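Methylocystis parvus OBBP MbnE (Methylocystis parvus OBBP, PDB 5ICQ) probably binds the copper chelator methanobactin in the periplasm as a solute-binding protein of family 5, delivering it for uptake across the inner membrane. Local coordinates at residues Gly37-Gly42 against Pro107-Pro112; Pro122-Val127 against Gly189-Pro194; Ile165-Val170 against Leu195-Met200; Leu113-Ile118 against Val127-Asp132; Phe53-Pro58 against Ser103-Phe108. All blocks are in the same frame, centred on the assembly; numbering follows the deposited sequence.

Contact 1 (Gly37-Gly42 against Pro107-Pro112)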
# COMPACT_ATOMS: atom_id res chain seq x y z
N GLY A 37 17.89 14.42 -8.08
CA GLY A 37 17.29 13.25 -7.49
C GLY A 37 16.96 13.56 -6.05
O GLY A 37 17.64 14.38 -5.41
N LEU A 38 15.92 12.94 -5.53
CA LEU A 38 15.49 13.18 -4.16
C LEU A 38 15.06 11.84 -3.57
O LEU A 38 14.03 11.29 -3.99
CB LEU A 38 14.34 14.18 -4.12
CG LEU A 38 13.76 14.48 -2.74
CD1 LEU A 38 14.84 14.98 -1.82
CD2 LEU A 38 12.63 15.50 -2.85
N ALA A 39 15.84 11.32 -2.63
CA ALA A 39 15.47 10.11 -1.89
C ALA A 39 14.88 10.51 -0.54
O ALA A 39 15.35 11.47 0.09
CB ALA A 39 16.68 9.20 -1.66
N MET A 40 13.86 9.76 -0.10
CA MET A 40 13.28 10.06 1.21
C MET A 40 14.33 9.96 2.31
O MET A 40 14.41 10.83 3.19
CB MET A 40 12.11 9.11 1.51
CG MET A 40 11.46 9.36 2.88
SD MET A 40 10.89 11.08 3.05
CE MET A 40 10.83 11.26 4.84
N HIS A 41 15.16 8.91 2.26
CA HIS A 41 16.26 8.70 3.19
C HIS A 41 17.53 8.40 2.41
O HIS A 41 17.51 7.64 1.45
CB HIS A 41 15.97 7.55 4.17
CG HIS A 41 14.65 7.67 4.86
ND1 HIS A 41 14.45 8.50 5.95
CD2 HIS A 41 13.47 7.06 4.63
CE1 HIS A 41 13.20 8.40 6.35
NE2 HIS A 41 12.58 7.53 5.56
N GLY A 42 18.64 9.00 2.84
CA GLY A 42 19.87 8.74 2.13
C GLY A 42 19.90 9.47 0.81
O GLY A 42 19.21 10.48 0.61
N PRO A 107 13.20 2.32 -2.44
CA PRO A 107 12.04 2.46 -1.54
C PRO A 107 11.23 3.72 -1.79
O PRO A 107 10.00 3.66 -1.93
CB PRO A 107 12.67 2.46 -0.13
CG PRO A 107 13.99 1.79 -0.29
CD PRO A 107 14.46 2.06 -1.70
N PHE A 108 11.88 4.88 -1.85
CA PHE A 108 11.19 6.13 -2.11
C PHE A 108 12.17 7.17 -2.65
O PHE A 108 12.71 7.98 -1.89
CB PHE A 108 10.52 6.64 -0.82
CG PHE A 108 9.44 7.70 -1.04
CD1 PHE A 108 9.10 8.14 -2.32
CD2 PHE A 108 8.77 8.25 0.05
CE1 PHE A 108 8.11 9.11 -2.50
CE2 PHE A 108 7.79 9.22 -0.13
CZ PHE A 108 7.46 9.65 -1.40
N THR A 109 12.43 7.14 -3.97
CA THR A 109 13.34 8.09 -4.60
C THR A 109 12.69 8.64 -5.86
O THR A 109 12.05 7.89 -6.61
CB THR A 109 14.70 7.47 -4.96
OG1 THR A 109 15.33 6.93 -3.79
CG2 THR A 109 15.65 8.52 -5.56
N LEU A 110 12.84 9.95 -6.07
CA LEU A 110 12.22 10.66 -7.18
C LEU A 110 13.28 11.22 -8.11
O LEU A 110 14.35 11.65 -7.66
CB LEU A 110 11.35 11.81 -6.68
CG LEU A 110 10.31 11.39 -5.64
CD1 LEU A 110 9.58 12.62 -5.13
CD2 LEU A 110 9.33 10.39 -6.25
N TYR A 111 12.98 11.27 -9.41
CA TYR A 111 13.89 11.74 -10.44
C TYR A 111 13.17 12.73 -11.35
O TYR A 111 11.94 12.82 -11.31
CB TYR A 111 14.44 10.55 -11.24
CG TYR A 111 15.37 9.71 -10.38
CD1 TYR A 111 16.69 10.11 -10.15
CD2 TYR A 111 14.92 8.54 -9.77
CE1 TYR A 111 17.55 9.34 -9.34
CE2 TYR A 111 15.77 7.76 -8.96
CZ TYR A 111 17.08 8.18 -8.75
OH TYR A 111 17.93 7.44 -7.94
N PRO A 112 13.90 13.55 -12.11
CA PRO A 112 13.26 14.66 -12.83
C PRO A 112 12.17 14.20 -13.80
O PRO A 112 12.29 13.17 -14.48
CB PRO A 112 14.42 15.33 -13.58
CG PRO A 112 15.63 15.06 -12.67
CD PRO A 112 15.38 13.65 -12.15
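A two-residue strand near the N-terminus, 38-39, adds itself antiparallel to the start of the long strand 109-120, in the six-stranded antiparallel sheet of this solute-binding fold. L38 and L110 form the hydrogen-bonded pair: L38 N donates to L110 O at 2.9 Å and L110 N returns a bond to L38 O at 2.7 Å. The next pair, A39 with T109, is non-hydrogen-bonded, and there A39 CB lies 3.4 Å from T109 OG1; that hydroxyl has its polar partner in the E106 carboxylate. Past the strand end, M40 N still donates to F108 O at 2.8 Å. L38 and L110 point to one face of the sheet, where L195 and A198 of helix 193-198 cover them, while A39 and T109 occupy the other. G37 CA sits 4.2 Å from Y111 CD1, beside a ring whose OH is bound to E106. M40 leaves its backbone with CG anti to N (chi1 179°) and then bends at chi2, which carries the sulfur alongside the F108 ring. The Met-aromatic contact is oblique, with M40 SD 5.5 Å from the F108 ring centroid and M40 CB 3.7 Å from F108 CD2.

Contact 2 (Pro122-Val127 against Gly189-Pro194)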
# COMPACT_ATOMS: atom_id res chain seq x y z
N PRO A 122 19.35 20.29 3.32
CA PRO A 122 19.30 19.02 4.07
C PRO A 122 18.24 18.99 5.16
O PRO A 122 17.67 17.93 5.43
CB PRO A 122 20.72 18.91 4.66
CG PRO A 122 21.57 19.65 3.67
CD PRO A 122 20.73 20.81 3.21
N ALA A 123 17.94 20.13 5.79
CA ALA A 123 16.92 20.18 6.83
C ALA A 123 15.50 20.21 6.27
O ALA A 123 14.55 20.11 7.04
CB ALA A 123 17.14 21.40 7.73
N ARG A 124 15.36 20.37 4.95
CA ARG A 124 14.05 20.34 4.28
C ARG A 124 13.11 21.41 4.84
O ARG A 124 11.95 21.15 5.14
CB ARG A 124 13.44 18.94 4.35
CG ARG A 124 14.33 17.91 3.64
CD ARG A 124 13.68 16.54 3.41
NE ARG A 124 14.61 15.70 2.65
CZ ARG A 124 14.50 14.39 2.49
NH1 ARG A 124 13.47 13.72 3.01
NH2 ARG A 124 15.43 13.74 1.80
N THR A 125 13.64 22.62 4.96
CA THR A 125 12.83 23.78 5.30
C THR A 125 12.31 24.52 4.07
O THR A 125 11.40 25.36 4.21
CB THR A 125 13.64 24.76 6.17
OG1 THR A 125 14.83 25.15 5.47
CG2 THR A 125 14.05 24.09 7.49
N ARG A 126 12.86 24.23 2.89
CA ARG A 126 12.55 24.86 1.60
C ARG A 126 12.73 23.87 0.49
O ARG A 126 13.68 23.08 0.51
CB ARG A 126 13.50 26.00 1.23
CG ARG A 126 12.95 27.36 1.28
CD ARG A 126 12.67 27.66 2.69
NE ARG A 126 12.21 28.98 3.01
CZ ARG A 126 11.22 29.25 3.88
NH1 ARG A 126 10.53 28.22 4.38
NH2 ARG A 126 10.92 30.51 4.12
N VAL A 127 11.94 24.03 -0.57
CA VAL A 127 12.23 23.35 -1.82
C VAL A 127 11.74 24.21 -2.98
O VAL A 127 10.62 24.72 -2.96
CB VAL A 127 11.59 21.94 -1.86
CG1 VAL A 127 10.08 22.00 -1.62
CG2 VAL A 127 11.93 21.24 -3.17
N GLY A 189 8.95 20.90 9.97
CA GLY A 189 9.65 19.72 10.45
C GLY A 189 9.18 18.41 9.87
O GLY A 189 9.30 17.37 10.54
N ASP A 190 8.64 18.41 8.65
CA ASP A 190 8.09 17.21 8.01
C ASP A 190 9.01 16.84 6.85
O ASP A 190 8.94 17.45 5.78
CB ASP A 190 6.65 17.44 7.55
CG ASP A 190 5.97 16.18 7.00
OD1 ASP A 190 6.66 15.27 6.48
OD2 ASP A 190 4.73 16.10 7.09
N ARG A 191 9.86 15.84 7.05
CA ARG A 191 10.86 15.52 6.03
C ARG A 191 10.26 14.85 4.80
O ARG A 191 10.92 14.79 3.76
CB ARG A 191 11.96 14.66 6.65
CG ARG A 191 12.72 15.41 7.74
CD ARG A 191 13.95 14.67 8.23
NE ARG A 191 14.86 14.32 7.14
CZ ARG A 191 15.70 15.17 6.55
NH1 ARG A 191 15.74 16.44 6.92
NH2 ARG A 191 16.49 14.74 5.58
N GLU A 192 9.03 14.35 4.89
CA GLU A 192 8.35 13.74 3.76
C GLU A 192 7.68 14.79 2.86
O GLU A 192 7.47 14.52 1.67
CB GLU A 192 7.30 12.76 4.29
CG GLU A 192 6.80 11.73 3.30
CD GLU A 192 5.70 10.88 3.91
OE1 GLU A 192 5.72 10.66 5.14
OE2 GLU A 192 4.81 10.44 3.16
N LEU A 193 7.39 15.98 3.39
CA LEU A 193 6.60 16.95 2.64
C LEU A 193 7.20 17.35 1.29
O LEU A 193 6.43 17.47 0.32
CB LEU A 193 6.35 18.18 3.52
CG LEU A 193 5.45 19.27 2.93
CD1 LEU A 193 4.13 18.68 2.52
CD2 LEU A 193 5.23 20.38 3.97
N PRO A 194 8.52 17.55 1.13
CA PRO A 194 9.03 17.89 -0.21
C PRO A 194 8.78 16.81 -1.25
O PRO A 194 8.56 17.15 -2.42
CB PRO A 194 10.54 18.09 0.03
CG PRO A 194 10.64 18.49 1.46
CD PRO A 194 9.58 17.67 2.15
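Two stacked arginines, R124 and R191, make this partly buried polar contact between the turn leading into strand 126-131 and the turn leading into helix 193-198. Their guanidinium groups lie flat on each other, planes 15° apart and centres 4.3 Å apart, although the two side chains cross at about a right angle. R191 NH2 sits over the centre of the R124 group. Each arginine also grips the opposite backbone: R191 NH1 donates to P122 O at 2.9 Å, in the plane of both the guanidinium and the carbonyl, and R124 NH1 donates to R191 O at 2.9 Å from above the carbonyl plane. A bend at chi3 (55°) turns the R191 group toward P122, whereas R124 runs extended from CG to NE. The charge of R124 is probably eased further by M40 O and A39 O, which accept from its NH1 and NH2; R191 NH1 has a second like charge close by in R545. Residues D190 to L193 form a type I beta turn, and D190 OD1 makes a capping bond ahead of the helix, accepting from E192 N at 3.0 Å and, weakly, from L193 N. The aliphatic part of R124 and V127 supply apolar contacts: P194 CG meets R124 CB at 4.0 Å, and P194 CB lies 4.3 Å from V127 CG1.

Contact 3 (Ile165-Val170 against Leu195-Met200)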
# COMPACT_ATOMS: atom_id res chain seq x y z
N ILE A 165 -4.23 18.04 4.18
CA ILE A 165 -3.48 18.34 5.40
C ILE A 165 -2.02 18.61 5.08
O ILE A 165 -1.42 19.56 5.60
CB ILE A 165 -3.64 17.20 6.42
CG1 ILE A 165 -5.10 17.07 6.86
CG2 ILE A 165 -2.76 17.46 7.63
CD1 ILE A 165 -5.32 15.95 7.85
N ALA A 166 -1.43 17.80 4.20
CA ALA A 166 -0.02 17.99 3.85
C ALA A 166 0.20 19.33 3.17
O ALA A 166 1.08 20.10 3.57
CB ALA A 166 0.46 16.84 2.95
N TYR A 167 -0.57 19.62 2.11
CA TYR A 167 -0.39 20.89 1.42
C TYR A 167 -0.69 22.06 2.35
O TYR A 167 -0.10 23.14 2.21
CB TYR A 167 -1.25 20.98 0.16
CG TYR A 167 -0.98 19.93 -0.92
CD1 TYR A 167 0.01 18.96 -0.77
CD2 TYR A 167 -1.72 19.92 -2.09
CE1 TYR A 167 0.24 18.00 -1.76
CE2 TYR A 167 -1.51 18.97 -3.08
CZ TYR A 167 -0.53 18.01 -2.91
OH TYR A 167 -0.35 17.07 -3.90
N GLY A 168 -1.60 21.86 3.31
CA GLY A 168 -1.91 22.89 4.28
C GLY A 168 -0.76 23.24 5.20
O GLY A 168 -0.79 24.29 5.85
N LEU A 169 0.27 22.39 5.28
CA LEU A 169 1.42 22.68 6.12
C LEU A 169 2.37 23.68 5.47
O LEU A 169 3.18 24.29 6.18
CB LEU A 169 2.19 21.40 6.45
CG LEU A 169 1.49 20.31 7.26
CD1 LEU A 169 2.34 19.05 7.26
CD2 LEU A 169 1.25 20.79 8.68
N VAL A 170 2.29 23.86 4.15
CA VAL A 170 3.21 24.75 3.45
C VAL A 170 2.99 26.18 3.92
O VAL A 170 1.85 26.65 4.01
CB VAL A 170 3.01 24.62 1.93
CG1 VAL A 170 3.85 25.65 1.20
CG2 VAL A 170 3.36 23.21 1.47
N LEU A 195 8.81 15.53 -0.87
CA LEU A 195 8.55 14.46 -1.83
C LEU A 195 7.06 14.38 -2.15
O LEU A 195 6.69 14.06 -3.29
CB LEU A 195 9.05 13.11 -1.30
CG LEU A 195 10.56 12.87 -1.28
CD1 LEU A 195 11.23 13.53 -0.08
CD2 LEU A 195 10.85 11.38 -1.32
N ILE A 196 6.20 14.64 -1.17
CA ILE A 196 4.76 14.71 -1.43
C ILE A 196 4.45 15.83 -2.41
O ILE A 196 3.65 15.66 -3.34
CB ILE A 196 4.00 14.89 -0.10
CG1 ILE A 196 4.08 13.62 0.74
CG2 ILE A 196 2.53 15.26 -0.36
CD1 ILE A 196 3.67 13.82 2.17
N LEU A 197 5.08 17.00 -2.23
CA LEU A 197 4.90 18.09 -3.19
C LEU A 197 5.43 17.72 -4.57
O LEU A 197 4.86 18.12 -5.59
CB LEU A 197 5.59 19.36 -2.69
CG LEU A 197 5.03 19.95 -1.39
CD1 LEU A 197 5.94 21.05 -0.86
CD2 LEU A 197 3.63 20.48 -1.64
N ALA A 198 6.52 16.95 -4.61
CA ALA A 198 7.13 16.57 -5.88
C ALA A 198 6.28 15.60 -6.69
O ALA A 198 6.46 15.52 -7.91
CB ALA A 198 8.51 15.97 -5.61
N ILE A 199 5.38 14.85 -6.06
CA ILE A 199 4.56 13.92 -6.82
C ILE A 199 3.14 14.44 -7.05
O ILE A 199 2.30 13.71 -7.57
CB ILE A 199 4.53 12.53 -6.16
CG1 ILE A 199 3.99 12.61 -4.73
CG2 ILE A 199 5.93 11.91 -6.18
CD1 ILE A 199 3.86 11.20 -4.05
N MET A 200 2.86 15.69 -6.68
CA MET A 200 1.57 16.30 -6.99
C MET A 200 1.37 16.31 -8.51
O MET A 200 2.30 16.64 -9.25
CB MET A 200 1.52 17.73 -6.46
CG MET A 200 0.23 18.48 -6.78
SD MET A 200 0.41 20.27 -6.61
CE MET A 200 1.38 20.63 -8.07
O HOH W 1 1.08 14.88 -3.58
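Y167 reaches from helix 161-168 across to helix 193-198, where I196 meets its ring at the edge and L197 and M200 come obliquely from one side. I196 CG2 lies near the ring plane, 3.8 Å from Y167 CE1. L197 runs past the ring in the opposite direction, bringing its CD2 to 4.0 Å from Y167 CD1. M200 crosses at the hydroxyl end: its CB is 3.2 Å from Y167 OH and its CG 4.0 Å from Y167 CZ. The M200 chain is extended to SD and bends only at chi3 (74°); its sulfur stands 5.0 Å from the ring centroid of Y167, an oblique Met-aromatic contact. The packing joins the end of helix 161-168 and the residues after it to the short helix 193-198 and the residues that follow, with helix 145-158 adding F152 and L155 around the same tyrosine. On one side of the ring A166 CB touches I196 CG2; on the other V170 and L197 meet tip to tip, V170 CG2 being 4.1 Å from L197 CD1. No direct hydrogen bond joins the segments, but a water in the plane of the Y167 ring bridges them, 2.6 Å from Y167 OH and donating to I196 O. Y167 OH is also hydrogen-bonded to Q163 NE2 within its own helix.

Contact 4 (Leu113-Ile118 against Val127-Asp132)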
# COMPACT_ATOMS: atom_id res chain seq x y z
N LEU A 113 11.10 14.99 -13.85
CA LEU A 113 10.06 14.84 -14.86
C LEU A 113 9.71 16.25 -15.33
O LEU A 113 10.53 16.90 -15.98
CB LEU A 113 8.85 14.07 -14.31
CG LEU A 113 7.81 13.60 -15.34
CD1 LEU A 113 8.46 13.00 -16.61
CD2 LEU A 113 6.83 12.60 -14.73
N ILE A 114 8.53 16.76 -14.97
CA ILE A 114 8.21 18.14 -15.35
C ILE A 114 9.20 19.12 -14.72
O ILE A 114 9.60 20.11 -15.34
CB ILE A 114 6.75 18.48 -14.97
CG1 ILE A 114 5.78 17.76 -15.90
CG2 ILE A 114 6.51 20.00 -15.04
CD1 ILE A 114 4.33 17.80 -15.43
N ALA A 115 9.64 18.85 -13.49
CA ALA A 115 10.75 19.60 -12.91
C ALA A 115 12.06 18.96 -13.36
O ALA A 115 12.30 17.77 -13.12
CB ALA A 115 10.68 19.61 -11.38
N GLN A 116 12.92 19.75 -14.01
CA GLN A 116 14.20 19.22 -14.46
C GLN A 116 15.24 19.17 -13.34
O GLN A 116 16.20 18.40 -13.44
CB GLN A 116 14.75 20.02 -15.65
CG GLN A 116 15.33 21.37 -15.33
CD GLN A 116 15.91 22.05 -16.57
OE1 GLN A 116 15.49 21.76 -17.70
NE2 GLN A 116 16.88 22.93 -16.37
N SER A 117 15.05 19.93 -12.26
CA SER A 117 15.96 19.86 -11.12
C SER A 117 15.26 20.48 -9.92
O SER A 117 14.19 21.09 -10.04
CB SER A 117 17.30 20.57 -11.40
OG SER A 117 17.13 21.97 -11.46
N ILE A 118 15.88 20.31 -8.74
CA ILE A 118 15.33 20.81 -7.50
C ILE A 118 16.42 21.50 -6.69
O ILE A 118 17.61 21.20 -6.81
CB ILE A 118 14.66 19.69 -6.65
CG1 ILE A 118 15.68 18.61 -6.28
CG2 ILE A 118 13.48 19.07 -7.39
CD1 ILE A 118 15.20 17.74 -5.15
N VAL A 127 11.94 24.03 -0.57
CA VAL A 127 12.23 23.35 -1.82
C VAL A 127 11.74 24.21 -2.98
O VAL A 127 10.62 24.72 -2.96
CB VAL A 127 11.59 21.94 -1.86
CG1 VAL A 127 10.08 22.00 -1.62
CG2 VAL A 127 11.93 21.24 -3.17
N THR A 128 12.60 24.39 -3.98
CA THR A 128 12.25 25.06 -5.23
C THR A 128 12.39 24.07 -6.38
O THR A 128 13.41 23.39 -6.50
CB THR A 128 13.12 26.29 -5.49
OG1 THR A 128 12.89 27.26 -4.45
CG2 THR A 128 12.77 26.92 -6.84
N PHE A 129 11.36 24.01 -7.22
CA PHE A 129 11.38 23.18 -8.41
C PHE A 129 11.69 24.05 -9.62
O PHE A 129 11.05 25.08 -9.82
CB PHE A 129 10.04 22.48 -8.60
CG PHE A 129 9.70 21.52 -7.50
CD1 PHE A 129 10.15 20.21 -7.54
CD2 PHE A 129 8.94 21.93 -6.42
CE1 PHE A 129 9.85 19.31 -6.52
CE2 PHE A 129 8.63 21.04 -5.39
CZ PHE A 129 9.08 19.73 -5.44
N HIS A 130 12.68 23.64 -10.40
CA HIS A 130 13.00 24.28 -11.68
C HIS A 130 12.30 23.49 -12.79
O HIS A 130 12.67 22.35 -13.06
CB HIS A 130 14.50 24.31 -11.92
CG HIS A 130 15.25 25.26 -11.04
ND1 HIS A 130 15.37 25.06 -9.68
CD2 HIS A 130 15.93 26.39 -11.32
CE1 HIS A 130 16.08 26.05 -9.16
NE2 HIS A 130 16.44 26.86 -10.14
N LEU A 131 11.32 24.12 -13.44
CA LEU A 131 10.52 23.42 -14.44
C LEU A 131 11.27 23.28 -15.76
O LEU A 131 12.01 24.18 -16.18
CB LEU A 131 9.20 24.16 -14.67
CG LEU A 131 8.41 24.49 -13.41
CD1 LEU A 131 7.10 25.19 -13.77
CD2 LEU A 131 8.15 23.23 -12.62
N ASP A 132 11.05 22.15 -16.43
CA ASP A 132 11.67 21.90 -17.73
C ASP A 132 10.98 22.74 -18.79
O ASP A 132 9.77 22.58 -19.01
CB ASP A 132 11.57 20.42 -18.09
CG ASP A 132 12.49 20.02 -19.24
OD1 ASP A 132 12.64 20.80 -20.20
OD2 ASP A 132 13.08 18.92 -19.17
O HOH W 2 13.06 17.13 -16.96
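A classic beta bulge interrupts the hairpin of strands 109-120 and 126-131: Q116 and S117 both face H130, shifting the register by one between the A115-L131 and S117-H130 pairs. The backbone bonds show the distortion. D132 N donates to I114 O at 2.7 Å, and H130 N to S117 O at 3.0 Å, but H130 O receives two donors, Q116 N at 2.8 Å and, weakly, S117 N. Beyond the bulge, I118 and F129 follow as a non-hydrogen-bonded pair. The apolar contact is carried by A115, whose CB reaches F129 CD1 at 3.9 Å; from within its own strand, V127 CG2 covers one face of the F129 ring, offset toward its rim. On the face that S117 and H130 share, S117 OG rests against H130 CB at 3.6 Å, a van der Waals contact. Among the polar groups, the side chains of Q116 and D132 cross at about a right angle, their amide and carboxylate planes 80° apart and Q116 OE1 lying 3.8 Å from D132 CG. The D132 carboxylate forms a salt bridge to R134, a charge partner just beyond the strand. A water bridges the segments at the same end, donating to L113 O at 2.7 Å and to D132 OD2 at 2.8 Å.

Contact 5 (Phe53-Pro58 against Ser103-Phe108)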
# COMPACT_ATOMS: atom_id res chain seq x y z
N PHE A 53 15.67 4.22 -16.19
CA PHE A 53 15.46 3.46 -14.97
C PHE A 53 15.86 2.00 -15.22
O PHE A 53 15.61 1.47 -16.30
CB PHE A 53 13.99 3.51 -14.54
CG PHE A 53 13.58 4.82 -13.88
CD1 PHE A 53 14.51 5.81 -13.60
CD2 PHE A 53 12.26 5.02 -13.50
CE1 PHE A 53 14.13 7.00 -12.98
CE2 PHE A 53 11.87 6.21 -12.88
CZ PHE A 53 12.80 7.19 -12.61
N PRO A 54 16.47 1.33 -14.23
CA PRO A 54 17.05 0.00 -14.51
C PRO A 54 16.02 -1.08 -14.82
O PRO A 54 16.40 -2.11 -15.39
CB PRO A 54 17.84 -0.32 -13.23
CG PRO A 54 17.26 0.56 -12.19
CD PRO A 54 16.81 1.82 -12.89
N TYR A 55 14.74 -0.90 -14.48
CA TYR A 55 13.70 -1.86 -14.84
C TYR A 55 12.96 -1.47 -16.11
O TYR A 55 11.90 -2.05 -16.40
CB TYR A 55 12.70 -2.03 -13.68
CG TYR A 55 12.02 -0.76 -13.23
CD1 TYR A 55 12.68 0.14 -12.39
CD2 TYR A 55 10.72 -0.45 -13.62
CE1 TYR A 55 12.07 1.31 -11.96
CE2 TYR A 55 10.10 0.71 -13.18
CZ TYR A 55 10.78 1.59 -12.36
OH TYR A 55 10.20 2.75 -11.93
N ALA A 56 13.44 -0.49 -16.85
CA ALA A 56 12.94 -0.21 -18.18
C ALA A 56 13.93 -0.77 -19.19
O ALA A 56 15.13 -0.84 -18.92
CB ALA A 56 12.74 1.29 -18.41
N ASP A 57 13.43 -1.17 -20.35
CA ASP A 57 14.31 -1.62 -21.43
C ASP A 57 14.24 -0.62 -22.58
O ASP A 57 13.22 -0.56 -23.27
CB ASP A 57 13.92 -3.02 -21.91
CG ASP A 57 14.96 -3.63 -22.85
OD1 ASP A 57 15.69 -2.87 -23.52
OD2 ASP A 57 15.03 -4.87 -22.91
N PRO A 58 15.30 0.15 -22.82
CA PRO A 58 15.25 1.12 -23.93
C PRO A 58 15.08 0.47 -25.30
O PRO A 58 14.67 1.15 -26.24
CB PRO A 58 16.58 1.86 -23.82
CG PRO A 58 17.45 1.01 -22.96
CD PRO A 58 16.55 0.24 -22.05
N SER A 103 11.16 6.27 -9.07
CA SER A 103 11.74 5.00 -9.49
C SER A 103 11.26 3.91 -8.55
O SER A 103 11.48 3.99 -7.34
CB SER A 103 13.27 5.04 -9.48
OG SER A 103 13.74 3.72 -9.75
N GLN A 104 10.62 2.89 -9.11
CA GLN A 104 10.18 1.77 -8.28
C GLN A 104 11.30 0.80 -7.97
O GLN A 104 11.04 -0.26 -7.37
CB GLN A 104 9.01 1.05 -8.95
CG GLN A 104 7.66 1.70 -8.65
CD GLN A 104 7.48 2.04 -7.16
OE1 GLN A 104 7.84 1.26 -6.27
NE2 GLN A 104 6.90 3.21 -6.89
N ASP A 105 12.53 1.12 -8.34
CA ASP A 105 13.68 0.30 -7.96
C ASP A 105 14.28 0.70 -6.62
O ASP A 105 15.25 0.07 -6.18
CB ASP A 105 14.75 0.37 -9.04
CG ASP A 105 15.41 -0.96 -9.28
OD1 ASP A 105 14.70 -2.00 -9.26
OD2 ASP A 105 16.64 -0.98 -9.47
N GLU A 106 13.76 1.74 -5.98
CA GLU A 106 14.22 2.20 -4.67
C GLU A 106 13.01 2.34 -3.76
O GLU A 106 11.87 2.43 -4.24
CB GLU A 106 14.95 3.54 -4.79
CG GLU A 106 16.24 3.46 -5.63
CD GLU A 106 16.88 4.82 -5.88
OE1 GLU A 106 17.33 5.47 -4.92
OE2 GLU A 106 16.93 5.24 -7.05
N PRO A 107 13.20 2.32 -2.44
CA PRO A 107 12.04 2.46 -1.54
C PRO A 107 11.23 3.72 -1.79
O PRO A 107 10.00 3.66 -1.93
CB PRO A 107 12.67 2.46 -0.13
CG PRO A 107 13.99 1.79 -0.29
CD PRO A 107 14.46 2.06 -1.70
N PHE A 108 11.88 4.88 -1.85
CA PHE A 108 11.19 6.13 -2.11
C PHE A 108 12.17 7.17 -2.65
O PHE A 108 12.71 7.98 -1.89
CB PHE A 108 10.52 6.64 -0.82
CG PHE A 108 9.44 7.70 -1.04
CD1 PHE A 108 9.10 8.14 -2.32
CD2 PHE A 108 8.77 8.25 0.05
CE1 PHE A 108 8.11 9.11 -2.50
CE2 PHE A 108 7.79 9.22 -0.13
CZ PHE A 108 7.46 9.65 -1.40
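Two type I beta turns, F53 to A56 and S103 to E106, face each other here, and three consecutive side chains of the first, F53, P54 and Y55, make the contact. F53 CG lies anti to its carbonyl carbon, which turns the ring toward the second turn and lays one face under S103. S103 CB sits 3.9 Å from the F53 ring centroid and 14° off the ring normal, a CH-pi contact. Y55 takes the less common chi1 of 57°, with CG between the backbone N and the carbonyl carbon, and this sends its ring across to the S103-D105 backbone. Y55 OH accepts from Q104 N at 2.9 Å, an almost straight bond of 175°. The same ring has S103 OG at its edge, 3.7 Å from Y55 CE1, and slides past D105, whose CB is 3.9 Å from Y55 CD1. S103 OG accepts from D105 N at 3.2 Å, an ST turn that ties the hydroxyl back to its own loop. Q104 CB lies 3.6 Å from Y55 OH, its amide turned elsewhere. P54 CG packs at 3.2 Å from D105 OD2, an oxygen that forms a salt bridge with R589; D105 OD1 accepts from R592 N. The contact thus joins the loop between strands 38-39 and 65-71 to the connection between strands 100-103 and 109-120, with L46 and S253 also against F53 and a backbone hydrogen bond between Q104 and Y593 on the chain's C-terminal part.

In the fold
Contacts 1 and 4 use strand 109-120 at successive places in one sheet, their centres about 14 Å apart. Contact 2 joins contact 1 through R124, whose NH2 lies 2.8 Å from A39 O. Helix 193-198 serves contacts 2 and 3 and packs on the sheet: A198 CB is 3.5 Å from L110 CD1 of contact 1 and 3.7 Å from F129 CE1 of contact 4. The segments of contacts 1 and 5 overlap at P107 and F108, and Y111 OH lies 2.6 Å from E106 OE2. Contact 5 stands farther off from the rest, its centre about 20 Å from that of contact 4 and about 24 Å from that of contact 2.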